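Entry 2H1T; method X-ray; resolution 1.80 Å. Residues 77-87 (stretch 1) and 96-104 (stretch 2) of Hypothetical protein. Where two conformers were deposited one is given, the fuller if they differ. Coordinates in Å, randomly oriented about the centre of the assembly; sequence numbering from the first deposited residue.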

# COMPACT_ATOMS: atom_id res chain seq x y z
N HIS A 77 -17.81 -3.14 11.25
CA HIS A 77 -18.77 -2.07 11.52
C HIS A 77 -19.17 -2.09 12.99
O HIS A 77 -19.78 -3.04 13.47
CB HIS A 77 -20.03 -2.28 10.68
CG HIS A 77 -20.96 -1.10 10.68
ND1 HIS A 77 -22.22 -1.15 10.12
CD2 HIS A 77 -20.82 0.16 11.17
CE1 HIS A 77 -22.82 0.03 10.27
NE2 HIS A 77 -21.98 0.84 10.89
N LEU A 78 -18.83 -1.02 13.71
CA LEU A 78 -19.13 -0.90 15.13
C LEU A 78 -20.02 0.31 15.39
O LEU A 78 -19.89 1.36 14.73
CB LEU A 78 -17.81 -0.73 15.94
CG LEU A 78 -16.84 -1.91 15.92
CD1 LEU A 78 -15.55 -1.51 16.55
CD2 LEU A 78 -17.46 -3.15 16.63
N LEU A 79 -20.99 0.10 16.28
CA LEU A 79 -21.83 1.17 16.78
C LEU A 79 -21.60 1.28 18.29
O LEU A 79 -21.44 0.29 18.97
CB LEU A 79 -23.33 0.94 16.46
CG LEU A 79 -23.85 1.26 15.04
CD1 LEU A 79 -25.28 0.74 14.83
CD2 LEU A 79 -23.83 2.75 14.67
N ALA A 80 -21.55 2.51 18.80
CA ALA A 80 -21.40 2.77 20.23
C ALA A 80 -22.45 3.80 20.65
O ALA A 80 -22.73 4.73 19.91
CB ALA A 80 -20.01 3.30 20.56
N ASP A 81 -23.01 3.65 21.85
CA ASP A 81 -24.04 4.60 22.30
C ASP A 81 -23.54 5.92 22.90
O ASP A 81 -24.35 6.79 23.25
CB ASP A 81 -25.07 3.92 23.22
CG ASP A 81 -24.52 3.51 24.56
OD1 ASP A 81 -23.31 3.62 24.80
OD2 ASP A 81 -25.34 3.13 25.42
N GLY A 82 -22.21 6.07 22.98
CA GLY A 82 -21.57 7.21 23.65
C GLY A 82 -21.49 7.09 25.18
O GLY A 82 -20.98 8.01 25.86
N ARG A 83 -22.03 6.00 25.71
CA ARG A 83 -22.05 5.75 27.15
C ARG A 83 -21.42 4.43 27.52
O ARG A 83 -21.65 3.94 28.65
CB ARG A 83 -23.48 5.83 27.67
CG ARG A 83 -24.13 7.15 27.38
CD ARG A 83 -25.60 7.12 27.69
NE ARG A 83 -26.33 6.72 26.50
CZ ARG A 83 -27.21 5.71 26.42
NH1 ARG A 83 -27.54 4.97 27.47
NH2 ARG A 83 -27.80 5.47 25.27
N GLY A 84 -20.63 3.86 26.60
CA GLY A 84 -19.81 2.68 26.86
C GLY A 84 -20.40 1.34 26.39
O GLY A 84 -19.88 0.29 26.77
N HIS A 85 -21.46 1.37 25.58
CA HIS A 85 -22.14 0.15 25.12
C HIS A 85 -22.04 0.02 23.62
O HIS A 85 -22.38 0.94 22.88
CB HIS A 85 -23.61 0.11 25.58
CG HIS A 85 -23.78 0.48 27.02
ND1 HIS A 85 -24.18 1.73 27.42
CD2 HIS A 85 -23.53 -0.22 28.15
CE1 HIS A 85 -24.18 1.79 28.74
NE2 HIS A 85 -23.80 0.61 29.20
N TRP A 86 -21.54 -1.13 23.19
CA TRP A 86 -21.20 -1.33 21.79
C TRP A 86 -22.01 -2.37 21.14
O TRP A 86 -22.50 -3.32 21.77
CB TRP A 86 -19.75 -1.74 21.70
CG TRP A 86 -18.82 -0.62 22.14
CD1 TRP A 86 -18.62 -0.19 23.43
CD2 TRP A 86 -18.05 0.23 21.30
NE1 TRP A 86 -17.72 0.84 23.42
CE2 TRP A 86 -17.38 1.14 22.13
CE3 TRP A 86 -17.87 0.33 19.91
CZ2 TRP A 86 -16.54 2.13 21.62
CZ3 TRP A 86 -17.00 1.29 19.41
CH2 TRP A 86 -16.36 2.18 20.27
N GLN A 87 -22.12 -2.26 19.82
CA GLN A 87 -22.69 -3.37 19.09
C GLN A 87 -22.16 -3.40 17.70
O GLN A 87 -21.54 -2.43 17.23
CB GLN A 87 -24.20 -3.33 19.10
CG GLN A 87 -24.82 -2.11 18.53
CD GLN A 87 -26.30 -2.10 18.80
OE1 GLN A 87 -27.11 -2.27 17.90
NE2 GLN A 87 -26.67 -1.97 20.07
N ALA A 96 -18.07 -7.35 25.68
CA ALA A 96 -16.67 -7.40 26.00
C ALA A 96 -16.04 -6.03 25.90
O ALA A 96 -14.92 -5.84 26.33
CB ALA A 96 -15.93 -8.40 25.10
N PHE A 97 -16.75 -5.07 25.30
CA PHE A 97 -16.21 -3.72 25.11
C PHE A 97 -16.86 -2.73 26.08
O PHE A 97 -16.60 -1.53 26.03
CB PHE A 97 -16.41 -3.24 23.67
CG PHE A 97 -15.86 -4.18 22.64
CD1 PHE A 97 -14.81 -5.06 22.93
CD2 PHE A 97 -16.34 -4.17 21.35
CE1 PHE A 97 -14.31 -5.92 21.97
CE2 PHE A 97 -15.82 -5.03 20.37
CZ PHE A 97 -14.83 -5.90 20.69
N ASP A 98 -17.69 -3.25 26.97
CA ASP A 98 -18.38 -2.38 27.92
C ASP A 98 -17.43 -1.38 28.57
O ASP A 98 -16.35 -1.77 28.99
CB ASP A 98 -19.07 -3.22 29.00
CG ASP A 98 -20.41 -3.81 28.54
OD1 ASP A 98 -20.97 -3.45 27.48
OD2 ASP A 98 -20.93 -4.63 29.32
N GLY A 99 -17.82 -0.11 28.63
CA GLY A 99 -16.99 0.94 29.26
C GLY A 99 -16.06 1.68 28.33
O GLY A 99 -15.55 2.73 28.69
N CYS A 100 -15.80 1.16 27.13
CA CYS A 100 -14.96 1.90 26.19
C CYS A 100 -15.75 3.05 25.59
O CYS A 100 -16.82 2.84 25.06
CB CYS A 100 -14.49 0.99 25.04
SG CYS A 100 -13.35 -0.27 25.56
N LEU A 101 -15.22 4.26 25.70
CA LEU A 101 -15.82 5.45 25.07
C LEU A 101 -15.09 5.91 23.79
O LEU A 101 -15.69 6.65 22.98
CB LEU A 101 -15.79 6.62 26.07
CG LEU A 101 -16.50 6.39 27.41
CD1 LEU A 101 -16.39 7.62 28.30
CD2 LEU A 101 -17.92 6.00 27.20
N ASP A 102 -13.80 5.54 23.65
CA ASP A 102 -12.94 5.99 22.56
C ASP A 102 -12.35 4.76 21.86
O ASP A 102 -12.16 3.69 22.48
CB ASP A 102 -11.81 6.90 23.04
CG ASP A 102 -12.26 7.90 24.05
OD1 ASP A 102 -13.00 8.87 23.69
OD2 ASP A 102 -11.90 7.68 25.22
N ILE A 103 -12.09 4.92 20.58
CA ILE A 103 -11.37 3.94 19.78
C ILE A 103 -9.91 4.42 19.66
O ILE A 103 -9.63 5.62 19.65
CB ILE A 103 -12.02 3.76 18.38
CG1 ILE A 103 -13.20 2.80 18.47
CG2 ILE A 103 -11.08 3.17 17.35
CD1 ILE A 103 -13.85 2.49 17.09
N ASP A 104 -8.99 3.46 19.59
CA ASP A 104 -7.58 3.68 19.30
C ASP A 104 -7.22 2.69 18.18
O ASP A 104 -7.28 1.47 18.36
CB ASP A 104 -6.74 3.46 20.55
CG ASP A 104 -5.24 3.63 20.32
OD1 ASP A 104 -4.78 3.83 19.15
OD2 ASP A 104 -4.49 3.53 21.34
O HOH W 1 -19.61 4.35 23.99
O HOH W 2 -20.35 -2.96 24.87

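Stretch 1 forms a hairpin whose strands, 77-80 and 86-87, are paired through Leu79 and Gln87 (N to O 2.8 Å in both directions), and stretch 2 packs against its loop and second strand. The backbones come closest at Gly84 and Gly99, whose CA atoms lie 4.1 Å apart. There Gly99 N, within the type II turn from Phe97 to Cys100, donates to Gly84 O (2.8 Å), and Gly84 CA approaches Cys100 O at 3.5 Å in a nearly linear CA-H...O contact. Glycine suits both positions: each has a positive phi at which a CB would jam against the preceding carbonyl, and at Gly84 it would also lie 3.2 Å from Gly99 CA.

Trp86 dominates the side-chain packing. Its m rotamer, with chi2 at 73°, lays the indole along stretch 2, so that NE1 donates to Cys100 O (2.7 Å) near the ring plane. This satisfies the buried indole nitrogen and leaves a ring face to Phe97, whose CB sits 4.1 Å from the centroid of the five-membered ring of Trp86 in a CH-pi contact. The Phe97 ring, chi1 -54°, turns its edge to Trp86 CB. At the far end of the indole, Trp86 CH2 meets Ile103 CG1 at 3.7 Å. Leu101 points its CA-to-CB bond away, yet its m,t conformation brings CD2 back to 3.5 Å from Gly84 N, covering the loop backbone.

The loop is braced by Asp81. In its p rotamer, OD1 accepts from Arg83 N (2.9 Å) and His85 N (3.0 Å), while OD2 accepts from His85 ND1 (2.7 Å), fixing the imidazole. Two waters complete the interface: water 1 accepts from Gly84 N and donates weakly to Cys100 O, and water 2 links Trp86 N to Asp98 OD1.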